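Long-range contacts in proteasome protein (Corynebacterium glutamicum ATCC 13032, PDB 2P90), which is of unknown function but belongs to the PAC2 family, whose relatives include proteasome assembly chaperones, so a comparable role is possible though unproven: residues 119-124 with 184-189; 133-138 with 192-197; 137-142 with 179-184. All coordinates share one frame; numbering follows the deposited sequence.

Contact 1: 119-124 with 184-189; sequences FSNAVV and EKLLKD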
ATOM      1  N   PHE B 119       7.202 -16.595   1.439  1.00 38.52           N
ATOM      2  CA  PHE B 119       7.035 -16.566   2.895  1.00 38.79           C
ATOM      3  C   PHE B 119       6.395 -17.841   3.448  1.00 39.42           C
ATOM      4  O   PHE B 119       6.889 -18.424   4.411  1.00 39.88           O
ATOM      5  CB  PHE B 119       6.218 -15.333   3.338  1.00 37.38           C
ATOM      6  CG  PHE B 119       5.939 -15.305   4.802  1.00 38.42           C
ATOM      7  CD1 PHE B 119       6.963 -15.026   5.712  1.00 39.87           C
ATOM      8  CD2 PHE B 119       4.644 -15.565   5.293  1.00 37.77           C
ATOM      9  CE1 PHE B 119       6.708 -15.024   7.090  1.00 38.11           C
ATOM     10  CE2 PHE B 119       4.387 -15.583   6.660  1.00 36.14           C
ATOM     11  CZ  PHE B 119       5.406 -15.306   7.563  1.00 37.30           C
ATOM     12  N   SER B 120       5.281 -18.252   2.863  1.00 39.35           N
ATOM     13  CA  SER B 120       4.626 -19.450   3.327  1.00 39.83           C
ATOM     14  C   SER B 120       5.510 -20.684   3.040  1.00 39.81           C
ATOM     15  O   SER B 120       5.622 -21.560   3.885  1.00 39.74           O
ATOM     16  CB  SER B 120       3.258 -19.542   2.701  1.00 39.73           C
ATOM     17  OG  SER B 120       3.423 -19.868   1.364  1.00 41.48           O
ATOM     18  N   ASN B 121       6.215 -20.712   1.908  1.00 40.01           N
ATOM     19  CA  ASN B 121       7.239 -21.731   1.703  1.00 40.76           C
ATOM     20  C   ASN B 121       8.398 -21.730   2.708  1.00 40.74           C
ATOM     21  O   ASN B 121       8.832 -22.776   3.106  1.00 40.30           O
ATOM     22  CB  ASN B 121       7.732 -21.748   0.260  1.00 41.37           C
ATOM     23  CG  ASN B 121       6.686 -22.335  -0.690  1.00 44.71           C
ATOM     24  OD1 ASN B 121       6.327 -23.504  -0.582  1.00 50.73           O
ATOM     25  ND2 ASN B 121       6.198 -21.530  -1.615  1.00 46.02           N
ATOM     26  N   ALA B 122       8.902 -20.560   3.096  1.00 40.96           N
ATOM     27  CA  ALA B 122       9.966 -20.471   4.074  1.00 41.69           C
ATOM     28  C   ALA B 122       9.477 -20.974   5.438  1.00 42.88           C
ATOM     29  O   ALA B 122      10.232 -21.628   6.202  1.00 42.13           O
ATOM     30  CB  ALA B 122      10.463 -19.025   4.188  1.00 41.31           C
ATOM     31  N   VAL B 123       8.211 -20.668   5.742  1.00 43.26           N
ATOM     32  CA  VAL B 123       7.644 -21.122   6.991  1.00 43.87           C
ATOM     33  C   VAL B 123       7.466 -22.657   7.025  1.00 45.19           C
ATOM     34  O   VAL B 123       7.770 -23.295   8.051  1.00 44.64           O
ATOM     35  CB  VAL B 123       6.385 -20.343   7.441  1.00 43.42           C
ATOM     36  CG1 VAL B 123       5.823 -20.991   8.705  1.00 42.15           C
ATOM     37  CG2 VAL B 123       6.763 -18.901   7.755  1.00 42.31           C
ATOM     38  N   VAL B 124       7.031 -23.247   5.912  1.00 46.35           N
ATOM     39  CA  VAL B 124       6.977 -24.689   5.885  1.00 47.79           C
ATOM     40  C   VAL B 124       8.347 -25.361   5.964  1.00 48.12           C
ATOM     41  O   VAL B 124       8.455 -26.373   6.628  1.00 48.68           O
ATOM     42  CB  VAL B 124       6.005 -25.337   4.846  1.00 47.75           C
ATOM     43  CG1 VAL B 124       4.839 -24.435   4.519  1.00 47.10           C
ATOM     44  CG2 VAL B 124       6.723 -25.752   3.623  1.00 51.07           C
ATOM     45  N   GLU B 184      -1.705 -21.815   5.839  1.00 45.40           N
ATOM     46  CA  GLU B 184      -2.628 -22.886   6.222  1.00 48.16           C
ATOM     47  C   GLU B 184      -2.900 -23.791   5.046  1.00 49.04           C
ATOM     48  O   GLU B 184      -2.700 -24.986   5.160  1.00 50.17           O
ATOM     49  CB  GLU B 184      -3.965 -22.350   6.740  1.00 48.18           C
ATOM     50  CG  GLU B 184      -3.893 -21.764   8.121  1.00 49.01           C
ATOM     51  CD  GLU B 184      -5.262 -21.608   8.704  1.00 53.17           C
ATOM     52  OE1 GLU B 184      -5.962 -22.657   8.820  1.00 59.66           O
ATOM     53  OE2 GLU B 184      -5.638 -20.474   9.066  1.00 49.87           O
ATOM     54  N   LYS B 185      -3.327 -23.218   3.921  1.00 49.97           N
ATOM     55  CA  LYS B 185      -3.593 -24.001   2.727  1.00 50.48           C
ATOM     56  C   LYS B 185      -2.383 -24.807   2.254  1.00 50.70           C
ATOM     57  O   LYS B 185      -2.538 -25.931   1.812  1.00 51.24           O
ATOM     58  CB  LYS B 185      -4.152 -23.131   1.601  1.00 50.92           C
ATOM     59  CG  LYS B 185      -5.115 -23.906   0.704  1.00 52.72           C
ATOM     60  CD  LYS B 185      -5.522 -23.127  -0.528  1.00 56.17           C
ATOM     61  CE  LYS B 185      -6.062 -24.078  -1.606  1.00 56.02           C
ATOM     62  NZ  LYS B 185      -5.078 -25.149  -1.970  1.00 57.65           N
ATOM     63  N   LEU B 186      -1.178 -24.254   2.370  1.00 50.75           N
ATOM     64  CA  LEU B 186       0.023 -24.978   1.936  1.00 50.39           C
ATOM     65  C   LEU B 186       0.408 -26.153   2.879  1.00 50.44           C
ATOM     66  O   LEU B 186       0.941 -27.186   2.444  1.00 49.85           O
ATOM     67  CB  LEU B 186       1.185 -24.001   1.787  1.00 49.66           C
ATOM     68  CG  LEU B 186       2.531 -24.505   1.271  1.00 50.78           C
ATOM     69  CD1 LEU B 186       2.441 -25.013  -0.192  1.00 52.44           C
ATOM     70  CD2 LEU B 186       3.574 -23.413   1.396  1.00 50.25           C
ATOM     71  N   LEU B 187       0.153 -25.970   4.169  1.00 50.62           N
ATOM     72  CA  LEU B 187       0.426 -26.995   5.170  1.00 50.90           C
ATOM     73  C   LEU B 187      -0.541 -28.139   4.917  1.00 51.56           C
ATOM     74  O   LEU B 187      -0.106 -29.264   4.738  1.00 51.76           O
ATOM     75  CB  LEU B 187       0.325 -26.437   6.605  1.00 49.99           C
ATOM     76  CG  LEU B 187       1.539 -25.643   7.101  1.00 48.26           C
ATOM     77  CD1 LEU B 187       1.258 -24.738   8.300  1.00 48.19           C
ATOM     78  CD2 LEU B 187       2.708 -26.571   7.391  1.00 49.37           C
ATOM     79  N   LYS B 188      -1.831 -27.837   4.822  1.00 52.72           N
ATOM     80  CA  LYS B 188      -2.823 -28.822   4.396  1.00 54.85           C
ATOM     81  C   LYS B 188      -2.373 -29.597   3.135  1.00 55.51           C
ATOM     82  O   LYS B 188      -2.154 -30.818   3.198  1.00 56.07           O
ATOM     83  CB  LYS B 188      -4.188 -28.167   4.196  1.00 54.85           C
ATOM     84  CG  LYS B 188      -5.260 -29.103   3.657  1.00 58.40           C
ATOM     85  CD  LYS B 188      -6.573 -28.351   3.442  1.00 64.03           C
ATOM     86  CE  LYS B 188      -6.587 -27.617   2.085  1.00 67.58           C
ATOM     87  NZ  LYS B 188      -7.339 -28.369   0.999  1.00 69.19           N
ATOM     88  N   ASP B 189      -2.201 -28.886   2.018  1.00 56.14           N
ATOM     89  CA  ASP B 189      -1.812 -29.486   0.748  1.00 56.60           C
ATOM     90  C   ASP B 189      -0.542 -30.317   0.857  1.00 57.10           C
ATOM     91  O   ASP B 189      -0.321 -31.229   0.069  1.00 58.49           O
ATOM     92  CB  ASP B 189      -1.595 -28.400  -0.317  1.00 57.10           C
ATOM     93  CG  ASP B 189      -2.873 -27.681  -0.709  1.00 57.84           C
ATOM     94  OD1 ASP B 189      -3.958 -28.077  -0.231  1.00 59.54           O
ATOM     95  OD2 ASP B 189      -2.790 -26.711  -1.504  1.00 58.64           O
TER
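S120, N121 and V124 receive the tip of L186 where two helices, 116-129 and 179-189, lie side by side on one face of a mixed beta-sheet, a helix-helix pairing in an alpha/beta fold. The segment axes approach to 9.9 Å and cross at -50°, and the pair illustrates how one leucine can carry such an interface. L186 CB points toward 119-124 and CG stands anti to the backbone N (chi1 -177°), while the CD2 branch makes the closest contacts. The tight part lies around this single methyl, which N121 also touches: L186 CD2 lies 3.5 Å from V124 CG1 and 3.5 Å from S120 OG. The valine and leucine side chains cross at about a right angle, and L187 CD2 reaches V124 CG1 from farther along at 4.2 Å. S120 OG packs on the methyl while its hydrogen bond goes to W116 O within its own helix. L183, one turn before L187, fills in beside S120, V123 and V124 on the sheet side. The far flank of helix 179-189 is polar and more accessible to solvent, with D189 exposed and K185 and K188 partly so. There K185 NZ makes a salt bridge of 2.8 Å to D189 OD2, whereas the bridge from K188 NZ to D189 OD1 is long, and K185 and K188 also touch T84 and V83 of a second subunit. Back at the interface, its partly exposed border is drawn by N121, whose CB points away but whose OD1 returns to within 3.4 Å of L186 CD2.

Contact 2: 133-138 with 192-197; sequences ENTICL and KNVSGY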
ATOM      1  N   GLU B 133       4.774 -30.557  14.856  1.00 47.70           N
ATOM      2  CA  GLU B 133       3.731 -31.559  14.616  1.00 48.75           C
ATOM      3  C   GLU B 133       2.333 -30.987  14.391  1.00 47.81           C
ATOM      4  O   GLU B 133       1.463 -31.681  13.902  1.00 48.34           O
ATOM      5  CB  GLU B 133       3.749 -32.650  15.711  1.00 49.68           C
ATOM      6  CG  GLU B 133       2.845 -32.393  16.919  1.00 54.88           C
ATOM      7  CD  GLU B 133       1.373 -32.832  16.698  1.00 61.05           C
ATOM      8  OE1 GLU B 133       0.479 -32.138  17.271  1.00 60.86           O
ATOM      9  OE2 GLU B 133       1.122 -33.840  15.956  1.00 59.72           O
ATOM     10  N   ASN B 134       2.125 -29.718  14.728  1.00 47.07           N
ATOM     11  CA  ASN B 134       0.841 -29.041  14.493  1.00 46.21           C
ATOM     12  C   ASN B 134       1.025 -27.520  14.461  1.00 45.52           C
ATOM     13  O   ASN B 134       1.796 -26.944  15.233  1.00 45.70           O
ATOM     14  CB  ASN B 134      -0.214 -29.419  15.560  1.00 45.65           C
ATOM     15  CG  ASN B 134      -1.608 -28.839  15.269  1.00 45.38           C
ATOM     16  OD1 ASN B 134      -2.268 -28.335  16.164  1.00 50.11           O
ATOM     17  ND2 ASN B 134      -2.056 -28.923  14.038  1.00 44.70           N
ATOM     18  N   THR B 135       0.283 -26.868  13.590  1.00 44.58           N
ATOM     19  CA  THR B 135       0.385 -25.413  13.487  1.00 44.68           C
ATOM     20  C   THR B 135      -0.959 -24.748  13.763  1.00 43.31           C
ATOM     21  O   THR B 135      -1.976 -25.139  13.209  1.00 42.15           O
ATOM     22  CB  THR B 135       0.962 -24.946  12.093  1.00 44.04           C
ATOM     23  OG1 THR B 135       2.272 -25.498  11.916  1.00 43.22           O
ATOM     24  CG2 THR B 135       1.015 -23.400  12.005  1.00 43.89           C
ATOM     25  N   ILE B 136      -0.903 -23.728  14.607  1.00 42.67           N
ATOM     26  CA  ILE B 136      -2.064 -22.957  14.971  1.00 42.67           C
ATOM     27  C   ILE B 136      -1.895 -21.468  14.683  1.00 42.08           C
ATOM     28  O   ILE B 136      -1.076 -20.819  15.315  1.00 41.86           O
ATOM     29  CB  ILE B 136      -2.410 -23.093  16.484  1.00 42.63           C
ATOM     30  CG1 ILE B 136      -2.472 -24.577  16.907  1.00 43.99           C
ATOM     31  CG2 ILE B 136      -3.721 -22.301  16.773  1.00 40.76           C
ATOM     32  CD1 ILE B 136      -2.915 -24.803  18.380  1.00 41.87           C
ATOM     33  N   CYS B 137      -2.726 -20.958  13.775  1.00 41.55           N
ATOM     34  CA  CYS B 137      -2.797 -19.549  13.428  1.00 41.85           C
ATOM     35  C   CYS B 137      -3.900 -18.810  14.167  1.00 41.04           C
ATOM     36  O   CYS B 137      -5.002 -19.312  14.303  1.00 40.87           O
ATOM     37  CB  CYS B 137      -3.022 -19.413  11.936  1.00 42.22           C
ATOM     38  SG  CYS B 137      -1.698 -20.138  10.934  1.00 46.65           S
ATOM     39  N   LEU B 138      -3.597 -17.608  14.641  1.00 40.44           N
ATOM     40  CA  LEU B 138      -4.531 -16.856  15.463  1.00 40.13           C
ATOM     41  C   LEU B 138      -5.151 -15.688  14.713  1.00 40.22           C
ATOM     42  O   LEU B 138      -4.456 -15.003  13.965  1.00 40.26           O
ATOM     43  CB  LEU B 138      -3.823 -16.347  16.707  1.00 40.02           C
ATOM     44  CG  LEU B 138      -3.039 -17.376  17.525  1.00 39.33           C
ATOM     45  CD1 LEU B 138      -2.502 -16.689  18.793  1.00 37.76           C
ATOM     46  CD2 LEU B 138      -3.868 -18.655  17.859  1.00 36.72           C
ATOM     47  N   LYS B 192      -0.013 -31.786   6.204  1.00 53.19           N
ATOM     48  CA  LYS B 192       0.363 -31.437   7.583  1.00 53.06           C
ATOM     49  C   LYS B 192      -0.798 -31.093   8.502  1.00 51.83           C
ATOM     50  O   LYS B 192      -1.875 -30.713   8.038  1.00 52.18           O
ATOM     51  CB  LYS B 192       1.290 -30.212   7.584  1.00 54.10           C
ATOM     52  CG  LYS B 192       2.747 -30.512   7.733  1.00 56.93           C
ATOM     53  CD  LYS B 192       3.339 -30.870   6.400  1.00 60.27           C
ATOM     54  CE  LYS B 192       4.483 -29.948   6.112  1.00 63.27           C
ATOM     55  NZ  LYS B 192       4.971 -30.243   4.740  1.00 67.70           N
ATOM     56  N   ASN B 193      -0.550 -31.181   9.813  1.00 50.02           N
ATOM     57  CA  ASN B 193      -1.516 -30.752  10.826  1.00 48.80           C
ATOM     58  C   ASN B 193      -1.557 -29.217  10.952  1.00 47.17           C
ATOM     59  O   ASN B 193      -0.539 -28.599  11.305  1.00 46.15           O
ATOM     60  CB  ASN B 193      -1.189 -31.388  12.195  1.00 48.95           C
ATOM     61  CG  ASN B 193      -1.411 -32.911  12.223  1.00 51.07           C
ATOM     62  OD1 ASN B 193      -2.293 -33.453  11.526  1.00 51.96           O
ATOM     63  ND2 ASN B 193      -0.611 -33.604  13.037  1.00 48.39           N
ATOM     64  N   VAL B 194      -2.722 -28.620  10.687  1.00 45.33           N
ATOM     65  CA  VAL B 194      -2.886 -27.164  10.813  1.00 44.70           C
ATOM     66  C   VAL B 194      -4.322 -26.703  11.145  1.00 44.28           C
ATOM     67  O   VAL B 194      -5.289 -27.191  10.566  1.00 44.07           O
ATOM     68  CB  VAL B 194      -2.339 -26.390   9.531  1.00 44.13           C
ATOM     69  CG1 VAL B 194      -3.093 -26.807   8.249  1.00 44.09           C
ATOM     70  CG2 VAL B 194      -2.419 -24.888   9.732  1.00 42.08           C
ATOM     71  N   SER B 195      -4.434 -25.747  12.069  1.00 43.48           N
ATOM     72  CA  SER B 195      -5.710 -25.112  12.422  1.00 43.50           C
ATOM     73  C   SER B 195      -5.561 -23.597  12.574  1.00 43.46           C
ATOM     74  O   SER B 195      -4.447 -23.068  12.845  1.00 43.18           O
ATOM     75  CB  SER B 195      -6.291 -25.710  13.719  1.00 44.06           C
ATOM     76  OG  SER B 195      -6.560 -27.097  13.532  1.00 45.21           O
ATOM     77  N   GLY B 196      -6.685 -22.913  12.367  1.00 42.88           N
ATOM     78  CA  GLY B 196      -6.808 -21.485  12.594  1.00 41.77           C
ATOM     79  C   GLY B 196      -7.881 -21.243  13.631  1.00 41.94           C
ATOM     80  O   GLY B 196      -9.015 -21.715  13.486  1.00 41.55           O
ATOM     81  N   TYR B 197      -7.509 -20.537  14.705  1.00 42.26           N
ATOM     82  CA  TYR B 197      -8.443 -20.153  15.776  1.00 41.91           C
ATOM     83  C   TYR B 197      -8.820 -18.680  15.685  1.00 41.60           C
ATOM     84  O   TYR B 197      -7.984 -17.786  15.738  1.00 41.81           O
ATOM     85  CB  TYR B 197      -7.893 -20.435  17.177  1.00 42.28           C
ATOM     86  CG  TYR B 197      -7.510 -21.868  17.511  1.00 43.53           C
ATOM     87  CD1 TYR B 197      -7.913 -22.958  16.713  1.00 43.87           C
ATOM     88  CD2 TYR B 197      -6.772 -22.136  18.664  1.00 44.92           C
ATOM     89  CE1 TYR B 197      -7.563 -24.290  17.056  1.00 41.66           C
ATOM     90  CE2 TYR B 197      -6.422 -23.459  19.028  1.00 44.42           C
ATOM     91  CZ  TYR B 197      -6.818 -24.515  18.213  1.00 43.96           C
ATOM     92  OH  TYR B 197      -6.431 -25.777  18.567  1.00 45.79           O
TER
HETATM   93  O   HOH W   1      -5.111 -27.607  16.872  1.00 39.99           O
HETATM   94  O   HOH W   2       2.103 -28.100  11.009  1.00 46.42           O
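T135 to L138 pair in parallel register with V194 to Y197, the strands running 21° apart and joined by alternating backbone bonds: T135 N to N193 O, S195 N to T135 O (2.8 Å), C137 N to S195 O and Y197 N to C137 O. Where the pairing begins, the N193 amide extends it, its ND2 donating to E133 O at 3.0 Å with the acceptor close to the amide plane. ND2 also makes a weak bond to E133 OE2, while E133 OE1 forms a salt bridge with R162. On the face carrying I136 and Y197, I136 CG2 sits over the tyrosine ring in a CH-pi contact, 3.7 Å from the ring centroid, while I136 CD1 extends to Y197 OH. That hydroxyl, also bonded to S224 OG, donates to a water 2.8 Å away that donates to N134 OD1; N134 ND2 is hydrogen-bonded to S159 OG. On the other face V194 CG2 lies 4.1 Å from T135 CB, and a second water links T135 OG1 with N193 O. Helix 179-189 packs on this side, helix 211-225 on the I136 side. Such parallel neighbours mark an elaborated beta-alpha-beta connection, strand 153-157 inserted before the helix, in a three-layered alpha/beta fold.

Contact 3: 137-142 with 179-184; sequences CLYAAP and ASLMLE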
ATOM      1  N   CYS B 137      -2.726 -20.958  13.775  1.00 41.55           N
ATOM      2  CA  CYS B 137      -2.797 -19.549  13.428  1.00 41.85           C
ATOM      3  C   CYS B 137      -3.900 -18.810  14.167  1.00 41.04           C
ATOM      4  O   CYS B 137      -5.002 -19.312  14.303  1.00 40.87           O
ATOM      5  CB  CYS B 137      -3.022 -19.413  11.936  1.00 42.22           C
ATOM      6  SG  CYS B 137      -1.698 -20.138  10.934  1.00 46.65           S
ATOM      7  N   LEU B 138      -3.597 -17.608  14.641  1.00 40.44           N
ATOM      8  CA  LEU B 138      -4.531 -16.856  15.463  1.00 40.13           C
ATOM      9  C   LEU B 138      -5.151 -15.688  14.713  1.00 40.22           C
ATOM     10  O   LEU B 138      -4.456 -15.003  13.965  1.00 40.26           O
ATOM     11  CB  LEU B 138      -3.823 -16.347  16.707  1.00 40.02           C
ATOM     12  CG  LEU B 138      -3.039 -17.376  17.525  1.00 39.33           C
ATOM     13  CD1 LEU B 138      -2.502 -16.689  18.793  1.00 37.76           C
ATOM     14  CD2 LEU B 138      -3.868 -18.655  17.859  1.00 36.72           C
ATOM     15  N   TYR B 139      -6.458 -15.482  14.926  1.00 40.46           N
ATOM     16  CA  TYR B 139      -7.255 -14.451  14.258  1.00 40.03           C
ATOM     17  C   TYR B 139      -8.172 -13.860  15.319  1.00 40.29           C
ATOM     18  O   TYR B 139      -8.601 -14.584  16.203  1.00 41.76           O
ATOM     19  CB  TYR B 139      -8.121 -15.070  13.170  1.00 39.60           C
ATOM     20  CG  TYR B 139      -7.342 -15.880  12.158  1.00 41.64           C
ATOM     21  CD1 TYR B 139      -6.868 -15.271  10.994  1.00 40.83           C
ATOM     22  CD2 TYR B 139      -7.071 -17.253  12.360  1.00 40.95           C
ATOM     23  CE1 TYR B 139      -6.142 -15.972  10.078  1.00 43.02           C
ATOM     24  CE2 TYR B 139      -6.335 -17.978  11.422  1.00 40.40           C
ATOM     25  CZ  TYR B 139      -5.871 -17.318  10.284  1.00 41.50           C
ATOM     26  OH  TYR B 139      -5.140 -17.947   9.311  1.00 40.13           O
ATOM     27  N   ALA B 140      -8.428 -12.554  15.275  1.00 39.73           N
ATOM     28  CA  ALA B 140      -9.462 -11.934  16.108  1.00 39.08           C
ATOM     29  C   ALA B 140     -10.407 -11.165  15.188  1.00 40.26           C
ATOM     30  O   ALA B 140      -9.990 -10.224  14.454  1.00 39.17           O
ATOM     31  CB  ALA B 140      -8.861 -11.029  17.147  1.00 38.04           C
ATOM     32  N   ALA B 141     -11.681 -11.575  15.202  1.00 40.47           N
ATOM     33  CA  ALA B 141     -12.682 -10.957  14.313  1.00 40.70           C
ATOM     34  C   ALA B 141     -13.691 -10.163  15.079  1.00 40.76           C
ATOM     35  O   ALA B 141     -14.146 -10.618  16.121  1.00 40.65           O
ATOM     36  CB  ALA B 141     -13.399 -12.031  13.420  1.00 39.92           C
ATOM     37  N   PRO B 142     -14.087  -8.990  14.539  1.00 42.20           N
ATOM     38  CA  PRO B 142     -15.170  -8.256  15.186  1.00 42.87           C
ATOM     39  C   PRO B 142     -16.462  -8.992  14.879  1.00 43.92           C
ATOM     40  O   PRO B 142     -16.711  -9.323  13.710  1.00 43.84           O
ATOM     41  CB  PRO B 142     -15.151  -6.885  14.498  1.00 43.08           C
ATOM     42  CG  PRO B 142     -14.450  -7.105  13.163  1.00 43.54           C
ATOM     43  CD  PRO B 142     -13.612  -8.346  13.292  1.00 41.63           C
ATOM     44  N   ALA B 179      -1.619 -13.853   4.749  1.00 40.39           N
ATOM     45  CA  ALA B 179      -0.422 -14.635   4.665  1.00 40.36           C
ATOM     46  C   ALA B 179      -0.582 -15.903   5.469  1.00 40.83           C
ATOM     47  O   ALA B 179      -0.122 -16.968   5.042  1.00 41.84           O
ATOM     48  CB  ALA B 179       0.768 -13.827   5.179  1.00 40.58           C
ATOM     49  N   SER B 180      -1.229 -15.812   6.632  1.00 40.83           N
ATOM     50  CA  SER B 180      -1.462 -17.018   7.424  1.00 41.24           C
ATOM     51  C   SER B 180      -2.442 -18.032   6.779  1.00 41.38           C
ATOM     52  O   SER B 180      -2.234 -19.235   6.924  1.00 39.76           O
ATOM     53  CB  SER B 180      -1.897 -16.668   8.835  1.00 41.25           C
ATOM     54  OG  SER B 180      -3.113 -15.953   8.796  1.00 42.85           O
ATOM     55  N   LEU B 181      -3.498 -17.546   6.110  1.00 41.07           N
ATOM     56  CA  LEU B 181      -4.438 -18.416   5.384  1.00 41.92           C
ATOM     57  C   LEU B 181      -3.741 -19.146   4.228  1.00 42.61           C
ATOM     58  O   LEU B 181      -3.921 -20.361   4.051  1.00 43.63           O
ATOM     59  CB  LEU B 181      -5.650 -17.637   4.883  1.00 41.51           C
ATOM     60  CG  LEU B 181      -6.638 -17.249   5.999  1.00 42.24           C
ATOM     61  CD1 LEU B 181      -7.543 -16.139   5.582  1.00 40.05           C
ATOM     62  CD2 LEU B 181      -7.465 -18.469   6.464  1.00 38.69           C
ATOM     63  N   MET B 182      -2.887 -18.426   3.493  1.00 42.73           N
ATOM     64  CA  MET B 182      -2.055 -19.048   2.455  1.00 41.50           C
ATOM     65  C   MET B 182      -1.185 -20.137   3.091  1.00 42.38           C
ATOM     66  O   MET B 182      -1.010 -21.217   2.520  1.00 43.38           O
ATOM     67  CB  MET B 182      -1.163 -18.007   1.723  1.00 40.56           C
ATOM     68  CG  MET B 182      -0.388 -18.625   0.526  1.00 40.41           C
ATOM     69  SD  MET B 182       0.627 -17.601  -0.584  1.00 37.18           S
ATOM     70  CE  MET B 182      -0.650 -16.653  -1.378  1.00 35.91           C
ATOM     71  N   LEU B 183      -0.605 -19.844   4.251  1.00 42.40           N
ATOM     72  CA  LEU B 183       0.289 -20.792   4.885  1.00 43.32           C
ATOM     73  C   LEU B 183      -0.495 -22.047   5.324  1.00 44.28           C
ATOM     74  O   LEU B 183      -0.011 -23.188   5.158  1.00 43.66           O
ATOM     75  CB  LEU B 183       1.010 -20.143   6.057  1.00 42.45           C
ATOM     76  CG  LEU B 183       1.692 -21.029   7.090  1.00 43.21           C
ATOM     77  CD1 LEU B 183       2.858 -21.820   6.483  1.00 41.14           C
ATOM     78  CD2 LEU B 183       2.140 -20.202   8.348  1.00 44.12           C
ATOM     79  N   GLU B 184      -1.705 -21.815   5.839  1.00 45.40           N
ATOM     80  CA  GLU B 184      -2.628 -22.886   6.222  1.00 48.16           C
ATOM     81  C   GLU B 184      -2.900 -23.791   5.046  1.00 49.04           C
ATOM     82  O   GLU B 184      -2.700 -24.986   5.160  1.00 50.17           O
ATOM     83  CB  GLU B 184      -3.965 -22.350   6.740  1.00 48.18           C
ATOM     84  CG  GLU B 184      -3.893 -21.764   8.121  1.00 49.01           C
ATOM     85  CD  GLU B 184      -5.262 -21.608   8.704  1.00 53.17           C
ATOM     86  OE1 GLU B 184      -5.962 -22.657   8.820  1.00 59.66           O
ATOM     87  OE2 GLU B 184      -5.638 -20.474   9.066  1.00 49.87           O
TER
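The layering of a helix on a sheet face, a basic element of alpha/beta folds, brings Y139 and C137 of strand 134-143 against S180, L181 and E184 in the first turns of helix 179-189. The segments run in roughly opposed directions, 141° apart, with axes 9.4 Å from each other. A buried polar cluster around one phenol oxygen illustrates that such a layer need not be purely apolar. Y139 and E184 reach toward each other tip to tip, and Y139 OH donates a short hydrogen bond, 2.6 Å, to E184 OE2. The oxygen accepts on its anti lone pair, the side turned away from OE1; OE2 lies at the ring edge, near its plane, while the carboxylate plane is turned 44° from the ring. S180 OG sits 2.9 Å from the same Y139 OH and is hydrogen-bonded to S178 OG, so the phenol oxygen is approached from the helix by two side chains one turn apart. S180 OG stands between the backbone N and the carbonyl carbon (chi1 62°), which turns it to the phenol. L181 CG and CD2 approach the hydroxyl, with CG 3.7 Å from Y139 OH. Two residues earlier, C137 SG rests against the aliphatic stem of the glutamate, 3.9 Å from E184 CG, and lies 4.1 Å from S180 CB. Around this cluster, T198 of strand 194-202 and Y35 flank the tyrosine, V30 of strand 27-33 lies beside C137, V123 and V124 of helix 116-129 touch L183, and V83 of a second subunit packs on L181 and E184.

From the N terminus, the first segment met is 119-124 on helix 116-129, after the sheet's earlier strands; 133-138 then leads into strand 134-143, which also supplies 137-142. Contact 3 is the first to close, when 179-184 begins helix 179-189; the end of that helix then closes contact 1 around it, the two sharing E184. Contact 2 closes last, at 192-197, so its loop crosses that of contact 1, while contacts 2 and 3 start from one strand and share C137 and L138. Together they illustrate layered assembly: contact 2 joins neighbouring strands, contact 3 seats a helix upon them, and contact 1 ties that helix to the earlier helix 116-129 beside it.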